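Local coordinates for protein glutamine cyclotransferase (Zymomonas mobilis, PDB 3NOL) that catalyses the cyclisation of N-terminal glutamine to pyroglutamate, as a bacterial glutaminyl cyclase built on a calcium-containing beta-propeller, at residues K42-Y54 with F88-V100. Residues are numbered along the deposited sequence; the frame is centred on the assembly and turned at random. Where two conformers were deposited one is given.
Sequences KAFTEGFFYRNGY and FGEGISDWKDKIV. With CA (calcium ion), chain B.
The ring of F49 leans across the strand 89-95: the backbone N of D94 lies over one face, offset toward the rim, while I92 O and I99 CD1 sit at the edge. The F49 and I92 side chains cross at about a right angle, I92 CD1 lying 3.6 Å from F49 CE1. CG of F49 falls between the backbone N and the carbonyl carbon (chi1 66°), which swings the ring onto this neighbouring strand. An alanine here is likely to open a gap between the two strands, leaving I92 and I99 without their aromatic partner. Strands 44-51 and 89-95 are the innermost strands of successive propeller blades, nearly parallel at 13° and packed to 4.0 Å between G47 CA and G91 CA. On the axial side F48 O binds the calcium ion together with E176, L177, E178 and I230. At one end the E46 and E90 side chains run side by side, pointing the same way, their carboxylate planes turned 68° apart; a water donates to both OE2 atoms, and K244 makes a salt bridge to E46 OE2. At the other end, extended R51 lays CD against D94 CB (3.4 Å), and a water joins R51 NE to D94 OD2, which also bonds H134.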
loop_
_atom_site.group_PDB
_atom_site.type_symbol
_atom_site.label_atom_id
_atom_site.label_comp_id
_atom_site.label_asym_id
_atom_site.label_seq_id
_atom_site.Cartn_x
_atom_site.Cartn_y
_atom_site.Cartn_z
ATOM N N LYS A 42 -9.999 4.400 13.316
ATOM C CA LYS A 42 -10.858 5.189 12.450
ATOM C C LYS A 42 -10.228 5.416 11.064
ATOM O O LYS A 42 -10.821 6.066 10.198
ATOM C CB LYS A 42 -11.226 6.528 13.134
ATOM C CG LYS A 42 -12.127 6.344 14.368
ATOM C CD LYS A 42 -12.677 7.673 14.864
ATOM C CE LYS A 42 -13.684 7.464 15.983
ATOM N NZ LYS A 42 -13.083 6.780 17.161
ATOM N N ALA A 43 -9.036 4.858 10.851
ATOM C CA ALA A 43 -8.264 5.116 9.642
ATOM C C ALA A 43 -8.535 4.052 8.588
ATOM O O ALA A 43 -8.054 2.905 8.723
ATOM C CB ALA A 43 -6.742 5.174 9.961
ATOM N N PHE A 44 -9.250 4.454 7.535
ATOM C CA PHE A 44 -9.442 3.607 6.341
ATOM C C PHE A 44 -8.198 3.651 5.453
ATOM O O PHE A 44 -8.106 4.468 4.521
ATOM C CB PHE A 44 -10.651 4.060 5.511
ATOM C CG PHE A 44 -11.985 3.841 6.183
ATOM C CD1 PHE A 44 -12.577 4.867 6.933
ATOM C CD2 PHE A 44 -12.664 2.620 6.029
ATOM C CE1 PHE A 44 -13.852 4.678 7.524
ATOM C CE2 PHE A 44 -13.921 2.410 6.643
ATOM C CZ PHE A 44 -14.514 3.440 7.380
ATOM N N THR A 45 -7.236 2.796 5.754
ATOM C CA THR A 45 -5.956 2.814 5.049
ATOM C C THR A 45 -6.099 2.585 3.542
ATOM O O THR A 45 -6.653 1.546 3.126
ATOM C CB THR A 45 -5.034 1.715 5.644
ATOM O OG1 THR A 45 -4.911 1.931 7.057
ATOM C CG2 THR A 45 -3.667 1.763 4.994
ATOM N N GLU A 46 -5.611 3.540 2.728
ATOM C CA GLU A 46 -5.628 3.412 1.251
ATOM C C GLU A 46 -4.232 3.480 0.577
ATOM O O GLU A 46 -4.084 3.250 -0.639
ATOM C CB GLU A 46 -6.518 4.484 0.621
ATOM C CG GLU A 46 -7.975 4.528 1.116
ATOM C CD GLU A 46 -8.782 3.288 0.729
ATOM O OE1 GLU A 46 -8.244 2.381 0.058
ATOM O OE2 GLU A 46 -9.990 3.224 1.077
ATOM N N GLY A 47 -3.230 3.824 1.375
ATOM C CA GLY A 47 -1.850 3.951 0.904
ATOM C C GLY A 47 -0.978 3.932 2.142
ATOM O O GLY A 47 -1.375 4.451 3.197
ATOM N N PHE A 48 0.168 3.272 2.051
ATOM C CA PHE A 48 0.971 3.023 3.254
ATOM C C PHE A 48 2.390 2.691 2.854
ATOM O O PHE A 48 2.624 1.783 2.074
ATOM C CB PHE A 48 0.330 1.843 4.039
ATOM C CG PHE A 48 0.983 1.519 5.343
ATOM C CD1 PHE A 48 1.081 2.488 6.359
ATOM C CD2 PHE A 48 1.379 0.211 5.625
ATOM C CE1 PHE A 48 1.651 2.165 7.618
ATOM C CE2 PHE A 48 1.944 -0.116 6.880
ATOM C CZ PHE A 48 2.083 0.856 7.869
ATOM N N PHE A 49 3.348 3.454 3.361
ATOM C CA PHE A 49 4.747 3.098 3.127
ATOM C C PHE A 49 5.609 3.548 4.302
ATOM O O PHE A 49 5.161 4.333 5.140
ATOM C CB PHE A 49 5.253 3.628 1.757
ATOM C CG PHE A 49 5.324 5.132 1.659
ATOM C CD1 PHE A 49 4.301 5.851 1.039
ATOM C CD2 PHE A 49 6.412 5.829 2.169
ATOM C CE1 PHE A 49 4.363 7.222 0.921
ATOM C CE2 PHE A 49 6.482 7.232 2.059
ATOM C CZ PHE A 49 5.446 7.931 1.436
ATOM N N TYR A 50 6.835 3.036 4.336
ATOM C CA TYR A 50 7.806 3.403 5.343
ATOM C C TYR A 50 8.880 4.251 4.676
ATOM O O TYR A 50 9.364 3.945 3.579
ATOM C CB TYR A 50 8.423 2.129 5.894
ATOM C CG TYR A 50 9.635 2.364 6.787
ATOM C CD1 TYR A 50 10.908 2.563 6.242
ATOM C CD2 TYR A 50 9.489 2.340 8.168
ATOM C CE1 TYR A 50 12.026 2.751 7.081
ATOM C CE2 TYR A 50 10.580 2.507 9.011
ATOM C CZ TYR A 50 11.836 2.713 8.462
ATOM O OH TYR A 50 12.894 2.886 9.321
ATOM N N ARG A 51 9.249 5.344 5.321
ATOM C CA ARG A 51 10.347 6.168 4.809
ATOM C C ARG A 51 10.950 6.936 5.954
ATOM O O ARG A 51 10.211 7.435 6.832
ATOM C CB ARG A 51 9.875 7.128 3.710
ATOM C CG ARG A 51 11.039 7.917 3.052
ATOM C CD ARG A 51 10.651 8.597 1.789
ATOM N NE ARG A 51 11.730 9.350 1.109
ATOM C CZ ARG A 51 12.239 10.515 1.527
ATOM N NH1 ARG A 51 13.164 11.137 0.812
ATOM N NH2 ARG A 51 11.836 11.064 2.666
ATOM N N ASN A 52 12.285 7.017 5.948
ATOM C CA ASN A 52 13.044 7.793 6.934
ATOM C C ASN A 52 12.602 7.549 8.386
ATOM O O ASN A 52 12.458 8.489 9.188
ATOM C CB ASN A 52 13.074 9.291 6.570
ATOM C CG ASN A 52 11.682 9.904 6.415
ATOM O OD1 ASN A 52 11.044 10.302 7.385
ATOM N ND2 ASN A 52 11.214 9.983 5.181
ATOM N N GLY A 53 12.380 6.273 8.703
ATOM C CA GLY A 53 12.045 5.862 10.062
ATOM C C GLY A 53 10.588 5.993 10.465
ATOM O O GLY A 53 10.219 5.581 11.574
ATOM N N TYR A 54 9.757 6.528 9.567
ATOM C CA TYR A 54 8.339 6.752 9.854
ATOM C C TYR A 54 7.403 6.049 8.875
ATOM O O TYR A 54 7.823 5.657 7.788
ATOM C CB TYR A 54 8.040 8.263 9.905
ATOM C CG TYR A 54 8.598 8.877 11.158
ATOM C CD1 TYR A 54 7.773 9.124 12.266
ATOM C CD2 TYR A 54 9.972 9.155 11.267
ATOM C CE1 TYR A 54 8.302 9.662 13.437
ATOM C CE2 TYR A 54 10.507 9.689 12.443
ATOM C CZ TYR A 54 9.667 9.932 13.516
ATOM O OH TYR A 54 10.165 10.462 14.688
ATOM N N PHE A 88 -10.580 12.384 -3.234
ATOM C CA PHE A 88 -10.434 11.366 -2.224
ATOM C C PHE A 88 -9.183 10.560 -2.519
ATOM O O PHE A 88 -9.098 9.930 -3.573
ATOM C CB PHE A 88 -11.655 10.456 -2.168
ATOM C CG PHE A 88 -11.720 9.654 -0.901
ATOM C CD1 PHE A 88 -11.000 8.460 -0.789
ATOM C CD2 PHE A 88 -12.445 10.112 0.194
ATOM C CE1 PHE A 88 -11.014 7.735 0.392
ATOM C CE2 PHE A 88 -12.456 9.381 1.396
ATOM C CZ PHE A 88 -11.743 8.202 1.486
ATOM N N GLY A 89 -8.231 10.581 -1.599
ATOM C CA GLY A 89 -6.919 9.992 -1.845
ATOM C C GLY A 89 -6.925 8.471 -1.798
ATOM O O GLY A 89 -7.690 7.864 -1.032
ATOM N N GLU A 90 -6.062 7.866 -2.620
ATOM C CA GLU A 90 -5.809 6.420 -2.572
ATOM C C GLU A 90 -4.317 6.161 -2.337
ATOM O O GLU A 90 -3.759 6.719 -1.393
ATOM C CB GLU A 90 -6.369 5.708 -3.797
ATOM C CG GLU A 90 -7.881 5.896 -3.937
ATOM C CD GLU A 90 -8.680 5.207 -2.831
ATOM O OE1 GLU A 90 -8.145 4.266 -2.215
ATOM O OE2 GLU A 90 -9.848 5.623 -2.597
ATOM N N GLY A 91 -3.682 5.328 -3.156
ATOM C CA GLY A 91 -2.271 4.972 -2.918
ATOM C C GLY A 91 -1.313 6.137 -2.866
ATOM O O GLY A 91 -1.534 7.162 -3.515
ATOM N N ILE A 92 -0.276 5.997 -2.041
ATOM C CA ILE A 92 0.805 6.976 -2.032
ATOM C C ILE A 92 2.141 6.238 -2.055
ATOM O O ILE A 92 2.257 5.101 -1.575
ATOM C CB ILE A 92 0.742 7.960 -0.814
ATOM C CG1 ILE A 92 0.744 7.195 0.536
ATOM C CG2 ILE A 92 -0.457 8.889 -0.943
ATOM C CD1 ILE A 92 0.961 8.081 1.764
ATOM N N SER A 93 3.150 6.912 -2.591
ATOM C CA SER A 93 4.511 6.381 -2.600
ATOM C C SER A 93 5.466 7.554 -2.593
ATOM O O SER A 93 5.167 8.620 -3.174
ATOM C CB SER A 93 4.762 5.526 -3.846
ATOM O OG SER A 93 6.120 5.064 -3.882
ATOM N N ASP A 94 6.598 7.364 -1.925
ATOM C CA ASP A 94 7.716 8.307 -2.075
ATOM C C ASP A 94 8.280 8.214 -3.500
ATOM O O ASP A 94 8.164 7.182 -4.195
ATOM C CB ASP A 94 8.841 8.025 -1.074
ATOM C CG ASP A 94 9.393 6.615 -1.214
ATOM O OD1 ASP A 94 8.581 5.682 -1.132
ATOM O OD2 ASP A 94 10.629 6.427 -1.436
ATOM N N TRP A 95 8.891 9.315 -3.923
ATOM C CA TRP A 95 9.768 9.304 -5.083
ATOM C C TRP A 95 10.792 10.408 -4.842
ATOM O O TRP A 95 10.430 11.580 -4.724
ATOM C CB TRP A 95 9.033 9.522 -6.425
ATOM C CG TRP A 95 10.034 9.455 -7.516
ATOM C CD1 TRP A 95 10.652 10.503 -8.149
ATOM C CD2 TRP A 95 10.635 8.268 -8.017
ATOM N NE1 TRP A 95 11.576 10.030 -9.063
ATOM C CE2 TRP A 95 11.594 8.657 -8.990
ATOM C CE3 TRP A 95 10.437 6.898 -7.760
ATOM C CZ2 TRP A 95 12.365 7.723 -9.701
ATOM C CZ3 TRP A 95 11.222 5.960 -8.449
ATOM C CH2 TRP A 95 12.162 6.383 -9.432
ATOM N N LYS A 96 12.061 10.017 -4.715
ATOM C CA LYS A 96 13.101 10.976 -4.337
ATOM C C LYS A 96 12.618 11.751 -3.099
ATOM O O LYS A 96 12.264 11.130 -2.091
ATOM C CB LYS A 96 13.474 11.889 -5.526
ATOM C CG LYS A 96 14.115 11.089 -6.699
ATOM C CD LYS A 96 14.393 11.954 -7.915
ATOM C CE LYS A 96 15.105 11.138 -8.989
ATOM N NZ LYS A 96 15.379 11.957 -10.216
ATOM N N ASP A 97 12.570 13.078 -3.172
ATOM C CA ASP A 97 12.156 13.878 -2.005
ATOM C C ASP A 97 10.700 14.344 -2.142
ATOM O O ASP A 97 10.286 15.373 -1.591
ATOM C CB ASP A 97 13.131 15.050 -1.760
ATOM C CG ASP A 97 13.301 15.945 -2.978
ATOM O OD1 ASP A 97 12.840 15.561 -4.070
ATOM O OD2 ASP A 97 13.919 17.040 -2.838
ATOM N N LYS A 98 9.919 13.549 -2.873
ATOM C CA LYS A 98 8.501 13.814 -3.103
ATOM C C LYS A 98 7.631 12.672 -2.588
ATOM O O LYS A 98 8.116 11.555 -2.372
ATOM C CB LYS A 98 8.236 13.991 -4.604
ATOM C CG LYS A 98 9.180 14.953 -5.302
ATOM C CD LYS A 98 8.818 16.385 -4.977
ATOM C CE LYS A 98 9.553 17.379 -5.880
ATOM N NZ LYS A 98 10.637 18.087 -5.170
ATOM N N ILE A 99 6.346 12.963 -2.420
ATOM C CA ILE A 99 5.340 11.910 -2.273
ATOM C C ILE A 99 4.386 12.091 -3.444
ATOM O O ILE A 99 4.031 13.236 -3.810
ATOM C CB ILE A 99 4.598 11.991 -0.923
ATOM C CG1 ILE A 99 5.601 11.783 0.231
ATOM C CG2 ILE A 99 3.407 10.968 -0.874
ATOM C CD1 ILE A 99 4.971 11.860 1.607
ATOM N N VAL A 100 4.011 10.970 -4.056
ATOM C CA VAL A 100 3.067 10.952 -5.168
ATOM C C VAL A 100 1.818 10.204 -4.686
ATOM O O VAL A 100 1.918 9.195 -3.959
ATOM C CB VAL A 100 3.660 10.239 -6.406
ATOM C CG1 VAL A 100 2.665 10.275 -7.561
ATOM C CG2 VAL A 100 5.035 10.851 -6.804
HETATM CA CA CA B . 2.766 0.275 0.336
HETATM O O HOH W 1 -11.404 4.043 -1.087
HETATM O O HOH W 2 12.569 8.368 -1.500
HETATM O O HOH W 3 3.424 2.143 -1.011
#